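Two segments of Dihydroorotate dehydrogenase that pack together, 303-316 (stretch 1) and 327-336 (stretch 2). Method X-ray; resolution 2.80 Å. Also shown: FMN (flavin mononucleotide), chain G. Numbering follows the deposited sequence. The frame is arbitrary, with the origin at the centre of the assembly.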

ATOM      1  N   SER A 303      -1.976   3.885  10.710  1.00 73.40           N
ATOM      2  CA  SER A 303      -1.928   2.522  10.211  1.00 69.95           C
ATOM      3  C   SER A 303      -1.617   1.575  11.362  1.00 72.86           C
ATOM      4  O   SER A 303      -1.131   1.988  12.417  1.00 76.03           O
ATOM      5  CB  SER A 303      -0.879   2.365   9.104  1.00 72.91           C
ATOM      6  OG  SER A 303       0.412   2.726   9.565  1.00 71.67           O
ATOM      7  N   GLY A 304      -1.908   0.301  11.151  1.00 74.93           N
ATOM      8  CA  GLY A 304      -1.682  -0.719  12.155  1.00 71.22           C
ATOM      9  C   GLY A 304      -2.982  -1.348  12.618  1.00 75.57           C
ATOM     10  O   GLY A 304      -4.041  -1.208  11.994  1.00 74.13           O
ATOM     11  N   ARG A 305      -2.886  -2.052  13.748  1.00 76.43           N
ATOM     12  CA  ARG A 305      -4.038  -2.781  14.269  1.00 76.57           C
ATOM     13  C   ARG A 305      -5.275  -1.917  14.500  1.00 70.83           C
ATOM     14  O   ARG A 305      -6.383  -2.397  14.207  1.00 77.71           O
ATOM     15  CB  ARG A 305      -3.641  -3.514  15.556  1.00 80.49           C
ATOM     16  CG  ARG A 305      -2.344  -4.296  15.444  1.00 82.34           C
ATOM     17  CD  ARG A 305      -2.254  -5.380  16.503  1.00 88.07           C
ATOM     18  NE  ARG A 305      -3.213  -6.455  16.263  1.00 91.94           N
ATOM     19  CZ  ARG A 305      -3.303  -7.557  17.000  1.00 91.44           C
ATOM     20  NH1 ARG A 305      -2.489  -7.735  18.031  1.00 99.35           N
ATOM     21  NH2 ARG A 305      -4.206  -8.482  16.705  1.00 91.52           N
ATOM     22  N   PRO A 306      -5.185  -0.680  15.012  1.00 67.28           N
ATOM     23  CA  PRO A 306      -6.406   0.135  15.159  1.00 68.97           C
ATOM     24  C   PRO A 306      -7.137   0.402  13.852  1.00 78.42           C
ATOM     25  O   PRO A 306      -8.273   0.893  13.893  1.00 80.18           O
ATOM     26  CB  PRO A 306      -5.886   1.441  15.775  1.00 65.02           C
ATOM     27  CG  PRO A 306      -4.648   1.051  16.478  1.00 70.59           C
ATOM     28  CD  PRO A 306      -4.024  -0.017  15.634  1.00 69.96           C
ATOM     29  N   LEU A 307      -6.531   0.096  12.706  1.00 78.66           N
ATOM     30  CA  LEU A 307      -7.154   0.325  11.410  1.00 68.69           C
ATOM     31  C   LEU A 307      -7.961  -0.869  10.914  1.00 66.87           C
ATOM     32  O   LEU A 307      -8.848  -0.691  10.072  1.00 72.10           O
ATOM     33  CB  LEU A 307      -6.078   0.680  10.376  1.00 71.27           C
ATOM     34  CG  LEU A 307      -6.488   0.943   8.926  1.00 67.96           C
ATOM     35  CD1 LEU A 307      -7.439   2.122   8.846  1.00 65.56           C
ATOM     36  CD2 LEU A 307      -5.264   1.173   8.056  1.00 63.32           C
ATOM     37  N   PHE A 308      -7.692  -2.072  11.434  1.00 74.89           N
ATOM     38  CA  PHE A 308      -8.262  -3.284  10.852  1.00 73.46           C
ATOM     39  C   PHE A 308      -9.786  -3.247  10.833  1.00 72.10           C
ATOM     40  O   PHE A 308     -10.407  -3.613   9.829  1.00 69.57           O
ATOM     41  CB  PHE A 308      -7.773  -4.516  11.613  1.00 70.13           C
ATOM     42  CG  PHE A 308      -8.527  -5.770  11.271  1.00 67.74           C
ATOM     43  CD1 PHE A 308      -8.256  -6.459  10.103  1.00 71.05           C
ATOM     44  CD2 PHE A 308      -9.512  -6.253  12.116  1.00 68.12           C
ATOM     45  CE1 PHE A 308      -8.953  -7.610   9.784  1.00 72.33           C
ATOM     46  CE2 PHE A 308     -10.211  -7.402  11.803  1.00 68.28           C
ATOM     47  CZ  PHE A 308      -9.931  -8.082  10.636  1.00 66.61           C
ATOM     48  N   GLU A 309     -10.408  -2.818  11.934  1.00 71.04           N
ATOM     49  CA  GLU A 309     -11.865  -2.884  12.021  1.00 75.76           C
ATOM     50  C   GLU A 309     -12.528  -1.975  10.992  1.00 74.82           C
ATOM     51  O   GLU A 309     -13.513  -2.363  10.353  1.00 75.43           O
ATOM     52  CB  GLU A 309     -12.324  -2.528  13.433  1.00 83.72           C
ATOM     53  CG  GLU A 309     -13.831  -2.592  13.624  1.00 90.87           C
ATOM     54  CD  GLU A 309     -14.250  -2.362  15.062  1.00115.20           C
ATOM     55  OE1 GLU A 309     -13.369  -2.347  15.947  1.00118.64           O
ATOM     56  OE2 GLU A 309     -15.464  -2.197  15.307  1.00115.96           O
ATOM     57  N   LYS A 310     -11.997  -0.765  10.808  1.00 74.43           N
ATOM     58  CA  LYS A 310     -12.609   0.180   9.879  1.00 69.79           C
ATOM     59  C   LYS A 310     -12.316  -0.189   8.430  1.00 73.75           C
ATOM     60  O   LYS A 310     -13.230  -0.231   7.598  1.00 77.76           O
ATOM     61  CB  LYS A 310     -12.128   1.601  10.180  1.00 68.46           C
ATOM     62  CG  LYS A 310     -12.947   2.682   9.496  1.00 75.70           C
ATOM     63  CD  LYS A 310     -12.554   4.067   9.979  1.00 81.71           C
ATOM     64  CE  LYS A 310     -13.477   5.130   9.403  1.00 87.34           C
ATOM     65  NZ  LYS A 310     -13.127   6.495   9.889  1.00 88.60           N
ATOM     66  N   SER A 311     -11.049  -0.462   8.110  1.00 70.54           N
ATOM     67  CA  SER A 311     -10.685  -0.770   6.730  1.00 67.29           C
ATOM     68  C   SER A 311     -11.361  -2.041   6.237  1.00 66.64           C
ATOM     69  O   SER A 311     -11.631  -2.173   5.038  1.00 70.43           O
ATOM     70  CB  SER A 311      -9.166  -0.891   6.598  1.00 69.43           C
ATOM     71  OG  SER A 311      -8.662  -1.937   7.410  1.00 73.66           O
ATOM     72  N   THR A 312     -11.644  -2.985   7.138  1.00 68.06           N
ATOM     73  CA  THR A 312     -12.343  -4.202   6.732  1.00 68.20           C
ATOM     74  C   THR A 312     -13.811  -3.916   6.438  1.00 71.66           C
ATOM     75  O   THR A 312     -14.359  -4.400   5.441  1.00 73.25           O
ATOM     76  CB  THR A 312     -12.210  -5.275   7.814  1.00 69.88           C
ATOM     77  OG1 THR A 312     -10.823  -5.537   8.061  1.00 65.82           O
ATOM     78  CG2 THR A 312     -12.889  -6.564   7.370  1.00 63.66           C
ATOM     79  N   ASP A 313     -14.465  -3.134   7.302  1.00 69.39           N
ATOM     80  CA  ASP A 313     -15.853  -2.754   7.055  1.00 71.57           C
ATOM     81  C   ASP A 313     -15.991  -2.006   5.737  1.00 69.26           C
ATOM     82  O   ASP A 313     -16.922  -2.262   4.964  1.00 66.63           O
ATOM     83  CB  ASP A 313     -16.382  -1.902   8.208  1.00 74.62           C
ATOM     84  CG  ASP A 313     -16.586  -2.702   9.481  1.00 94.76           C
ATOM     85  OD1 ASP A 313     -16.836  -3.924   9.386  1.00 95.63           O
ATOM     86  OD2 ASP A 313     -16.509  -2.105  10.575  1.00 94.67           O
ATOM     87  N   CYS A 314     -15.070  -1.077   5.463  1.00 67.52           N
ATOM     88  CA  CYS A 314     -15.086  -0.368   4.188  1.00 62.38           C
ATOM     89  C   CYS A 314     -14.940  -1.337   3.024  1.00 66.19           C
ATOM     90  O   CYS A 314     -15.626  -1.203   2.003  1.00 65.01           O
ATOM     91  CB  CYS A 314     -13.978   0.682   4.159  1.00 58.58           C
ATOM     92  SG  CYS A 314     -13.886   1.632   2.625  1.00 66.00           S
ATOM     93  N   LEU A 315     -14.054  -2.327   3.164  1.00 67.21           N
ATOM     94  CA  LEU A 315     -13.906  -3.353   2.138  1.00 64.48           C
ATOM     95  C   LEU A 315     -15.205  -4.128   1.951  1.00 69.40           C
ATOM     96  O   LEU A 315     -15.641  -4.371   0.821  1.00 68.11           O
ATOM     97  CB  LEU A 315     -12.767  -4.302   2.508  1.00 65.05           C
ATOM     98  CG  LEU A 315     -12.621  -5.555   1.643  1.00 64.20           C
ATOM     99  CD1 LEU A 315     -12.183  -5.184   0.237  1.00 63.43           C
ATOM    100  CD2 LEU A 315     -11.651  -6.543   2.273  1.00 65.13           C
ATOM    101  N   ARG A 316     -15.836  -4.525   3.059  1.00 72.49           N
ATOM    102  CA  ARG A 316     -17.091  -5.262   2.975  1.00 68.38           C
ATOM    103  C   ARG A 316     -18.178  -4.438   2.295  1.00 66.57           C
ATOM    104  O   ARG A 316     -19.059  -4.999   1.632  1.00 73.43           O
ATOM    105  CB  ARG A 316     -17.534  -5.697   4.374  1.00 72.04           C
ATOM    106  CG  ARG A 316     -18.707  -6.666   4.388  1.00 71.99           C
ATOM    107  CD  ARG A 316     -19.008  -7.175   5.793  1.00 82.06           C
ATOM    108  NE  ARG A 316     -17.910  -7.962   6.350  1.00 93.25           N
ATOM    109  CZ  ARG A 316     -17.114  -7.547   7.331  1.00 88.03           C
ATOM    110  NH1 ARG A 316     -17.294  -6.350   7.872  1.00 85.58           N
ATOM    111  NH2 ARG A 316     -16.140  -8.331   7.774  1.00 70.46           N
ATOM    112  N   PRO A 327     -11.644  -7.624  -8.871  1.00 61.71           N
ATOM    113  CA  PRO A 327     -10.872  -8.082  -7.709  1.00 61.12           C
ATOM    114  C   PRO A 327     -10.590  -6.946  -6.737  1.00 65.48           C
ATOM    115  O   PRO A 327     -10.476  -5.780  -7.119  1.00 65.44           O
ATOM    116  CB  PRO A 327      -9.576  -8.615  -8.331  1.00 56.27           C
ATOM    117  CG  PRO A 327      -9.936  -8.937  -9.742  1.00 52.43           C
ATOM    118  CD  PRO A 327     -10.958  -7.918 -10.141  1.00 61.01           C
ATOM    119  N   LEU A 328     -10.474  -7.306  -5.462  1.00 65.77           N
ATOM    120  CA  LEU A 328     -10.205  -6.352  -4.398  1.00 62.55           C
ATOM    121  C   LEU A 328      -8.987  -6.800  -3.602  1.00 61.79           C
ATOM    122  O   LEU A 328      -8.726  -7.995  -3.453  1.00 65.84           O
ATOM    123  CB  LEU A 328     -11.410  -6.199  -3.465  1.00 64.71           C
ATOM    124  CG  LEU A 328     -12.720  -5.775  -4.129  1.00 64.61           C
ATOM    125  CD1 LEU A 328     -13.835  -5.708  -3.101  1.00 63.57           C
ATOM    126  CD2 LEU A 328     -12.553  -4.439  -4.832  1.00 58.06           C
ATOM    127  N   ILE A 329      -8.246  -5.822  -3.089  1.00 64.67           N
ATOM    128  CA  ILE A 329      -7.062  -6.067  -2.274  1.00 59.55           C
ATOM    129  C   ILE A 329      -7.319  -5.462  -0.902  1.00 62.67           C
ATOM    130  O   ILE A 329      -7.347  -4.233  -0.751  1.00 59.02           O
ATOM    131  CB  ILE A 329      -5.792  -5.486  -2.909  1.00 56.75           C
ATOM    132  CG1 ILE A 329      -5.529  -6.137  -4.268  1.00 63.26           C
ATOM    133  CG2 ILE A 329      -4.602  -5.677  -1.984  1.00 57.06           C
ATOM    134  CD1 ILE A 329      -4.226  -5.704  -4.912  1.00 63.47           C
ATOM    135  N   GLY A 330      -7.513  -6.319   0.097  1.00 64.89           N
ATOM    136  CA  GLY A 330      -7.734  -5.856   1.452  1.00 65.60           C
ATOM    137  C   GLY A 330      -6.447  -5.480   2.155  1.00 65.19           C
ATOM    138  O   GLY A 330      -5.564  -6.322   2.343  1.00 67.73           O
ATOM    139  N   VAL A 331      -6.321  -4.214   2.542  1.00 64.56           N
ATOM    140  CA  VAL A 331      -5.124  -3.709   3.201  1.00 64.36           C
ATOM    141  C   VAL A 331      -5.543  -2.949   4.450  1.00 71.05           C
ATOM    142  O   VAL A 331      -6.570  -2.260   4.455  1.00 75.29           O
ATOM    143  CB  VAL A 331      -4.293  -2.799   2.270  1.00 66.26           C
ATOM    144  CG1 VAL A 331      -2.881  -2.640   2.804  1.00 69.00           C
ATOM    145  CG2 VAL A 331      -4.266  -3.351   0.854  1.00 67.84           C
ATOM    146  N   GLY A 332      -4.753  -3.078   5.512  1.00 74.07           N
ATOM    147  CA  GLY A 332      -5.001  -2.306   6.713  1.00 71.85           C
ATOM    148  C   GLY A 332      -5.171  -3.118   7.979  1.00 72.04           C
ATOM    149  O   GLY A 332      -6.216  -3.740   8.193  1.00 68.16           O
ATOM    150  N   GLY A 333      -4.149  -3.111   8.830  1.00 67.26           N
ATOM    151  CA  GLY A 333      -4.260  -3.713  10.143  1.00 72.17           C
ATOM    152  C   GLY A 333      -4.138  -5.217  10.193  1.00 78.30           C
ATOM    153  O   GLY A 333      -4.547  -5.823  11.188  1.00 85.05           O
ATOM    154  N   ILE A 334      -3.588  -5.844   9.158  1.00 74.20           N
ATOM    155  CA  ILE A 334      -3.397  -7.291   9.159  1.00 74.01           C
ATOM    156  C   ILE A 334      -2.175  -7.605  10.016  1.00 75.88           C
ATOM    157  O   ILE A 334      -1.049  -7.254   9.659  1.00 77.69           O
ATOM    158  CB  ILE A 334      -3.235  -7.843   7.740  1.00 75.45           C
ATOM    159  CG1 ILE A 334      -4.553  -7.738   6.974  1.00 70.98           C
ATOM    160  CG2 ILE A 334      -2.758  -9.286   7.781  1.00 71.19           C
ATOM    161  CD1 ILE A 334      -4.490  -8.321   5.585  1.00 63.52           C
ATOM    162  N   SER A 335      -2.397  -8.271  11.151  1.00 80.06           N
ATOM    163  CA  SER A 335      -1.311  -8.679  12.031  1.00 87.03           C
ATOM    164  C   SER A 335      -1.212 -10.183  12.241  1.00 85.24           C
ATOM    165  O   SER A 335      -0.177 -10.647  12.734  1.00 82.73           O
ATOM    166  CB  SER A 335      -1.446  -8.000  13.403  1.00 84.29           C
ATOM    167  OG  SER A 335      -1.302  -6.595  13.295  1.00 88.98           O
ATOM    168  N   CYS A 336      -2.239 -10.951  11.890  1.00 83.72           N
ATOM    169  CA  CYS A 336      -2.207 -12.400  12.020  1.00 85.87           C
ATOM    170  C   CYS A 336      -3.010 -12.993  10.863  1.00 88.34           C
ATOM    171  O   CYS A 336      -3.403 -12.284   9.929  1.00 83.04           O
ATOM    172  CB  CYS A 336      -2.733 -12.833  13.395  1.00 86.03           C
ATOM    173  SG  CYS A 336      -4.452 -12.401  13.709  1.00 91.58           S
TER
HETATM  174  N1  FMN G 406       0.195   4.019   0.629  1.00 62.89           N
HETATM  175  C2  FMN G 406       0.315   4.415  -0.689  1.00 63.97           C
HETATM  176  O2  FMN G 406      -0.574   4.147  -1.495  1.00 66.61           O
HETATM  177  N3  FMN G 406       1.432   5.109  -1.106  1.00 63.65           N
HETATM  178  C4  FMN G 406       2.434   5.414  -0.208  1.00 66.89           C
HETATM  179  O4  FMN G 406       3.429   6.033  -0.581  1.00 71.92           O
HETATM  180  C4A FMN G 406       2.317   5.018   1.119  1.00 67.59           C
HETATM  181  N5  FMN G 406       3.315   5.320   2.022  1.00 71.86           N
HETATM  182  C5A FMN G 406       3.200   4.924   3.338  1.00 68.53           C
HETATM  183  C6  FMN G 406       4.212   5.230   4.241  1.00 68.04           C
HETATM  184  C7  FMN G 406       4.102   4.838   5.570  1.00 71.85           C
HETATM  185  C7M FMN G 406       5.197   5.172   6.541  1.00 65.21           C
HETATM  186  C8  FMN G 406       2.979   4.136   5.995  1.00 70.52           C
HETATM  187  C8M FMN G 406       2.858   3.710   7.429  1.00 66.45           C
HETATM  188  C9  FMN G 406       1.967   3.831   5.090  1.00 68.68           C
HETATM  189  C9A FMN G 406       2.074   4.222   3.759  1.00 67.00           C
HETATM  190  N10 FMN G 406       1.073   3.919   2.851  1.00 62.85           N
HETATM  191  C10 FMN G 406       1.193   4.319   1.535  1.00 66.33           C
HETATM  192  C1' FMN G 406      -0.153   3.170   3.278  1.00 59.89           C
HETATM  193  C2' FMN G 406       0.077   1.667   3.178  1.00 63.65           C
HETATM  194  O2' FMN G 406       0.501   1.333   1.875  1.00 62.34           O
HETATM  195  C3' FMN G 406      -1.201   0.900   3.489  1.00 72.08           C
HETATM  196  O3' FMN G 406      -2.254   1.396   2.693  1.00 74.71           O
HETATM  197  C4' FMN G 406      -1.593   0.998   4.960  1.00 69.47           C
HETATM  198  O4' FMN G 406      -0.467   1.284   5.761  1.00 68.50           O
HETATM  199  C5' FMN G 406      -2.192  -0.330   5.391  1.00 67.71           C
HETATM  200  O5' FMN G 406      -2.330  -0.387   6.788  1.00 79.66           O
HETATM  201  P   FMN G 406      -1.460  -1.464   7.604  1.00 68.19           P
HETATM  202  O1P FMN G 406      -1.844  -1.371   9.060  1.00 73.45           O
HETATM  203  O2P FMN G 406      -1.711  -2.855   7.072  1.00 73.82           O
HETATM  204  O3P FMN G 406      -0.002  -1.114   7.456  1.00 60.82           O

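The helix of stretch 1 runs nearly antiparallel to the strand of stretch 2 that starts at Leu-328, at 163° with a closest axial approach of 8.5 Å, and the two stretches together bury 485 Å². No hydrogen bond crosses between them; the contact rests on close backbone packing, apolar side chains and a shared ligand, the FMN phosphate.

Gly-304 opens the contact. Its phi/psi of 116/-165 would jam a CB against the preceding carbonyl, so glycine suits the site. Its N donates to FMN O1P at 2.7 Å, and Gly-333 N donates to the same O1P at 2.9 Å, so one phosphate oxygen ties both stretches. Gly-304 O accepts from Leu-307 N at 2.9 Å and also lies 3.1 Å from Gly-333 CA. This packing leaves no room for a side chain at Gly-333: an ideal CB would fall 2.9 Å from Gly-304 O and 2.5 Å from Phe-308 N, and its positive phi (79°) favours glycine independently.

Arg-305 is exposed, and its CB points sideways to stretch 2. Its CG approaches Ser-335 OG to 3.3 Å, a packing contact, while Ser-335 CB sits over one face of the guanidinium. Leu-307 points toward stretch 2 and, with chi1 t and chi2 p, places CD2 3.7 Å from Gly-332 CA and 3.6 Å from FMN O5', filling buried space beside both.

The shortest CA-CA distance between the stretches is 4.1 Å, from Phe-308 CA to Gly-333 CA. Phe-308 CA also makes a CA-H...O contact with Gly-332 O at 3.4 Å, with 151° at the hydrogen. The same oxygen lies at the ring edge, near its plane, and Phe-308 CB meets Gly-333 O at 3.5 Å. The aromatic side chain thus packs beside the glycine turn.

Ser-311, one helical turn on, is small enough to face this backbone closely. Its chi1 of 61° lets OG donate to Leu-307 O at 2.9 Å within the helix; OG is also 3.1 Å from Gly-332 O without a hydrogen bond between them, while Ser-311 CB lies 3.6 Å from Val-331 O. A CB on Gly-332 would lie 2.6 Å from Ser-311 OG and 3.2 Å from Leu-307 CD2, and the 124/105 backbone itself calls for glycine.

Leu-315 closes the contact and loses 68 Å² to stretch 2. Its CD1 meets Leu-328 CD1 at 3.8 Å, an apolar pair, while Leu-315 CD2 lies 4.1 Å from Gly-330 CA. An ideal CB on Gly-330 would be a tight 3.2 Å from Leu-315 CD2, so the bare glycine leaves space for the leucine.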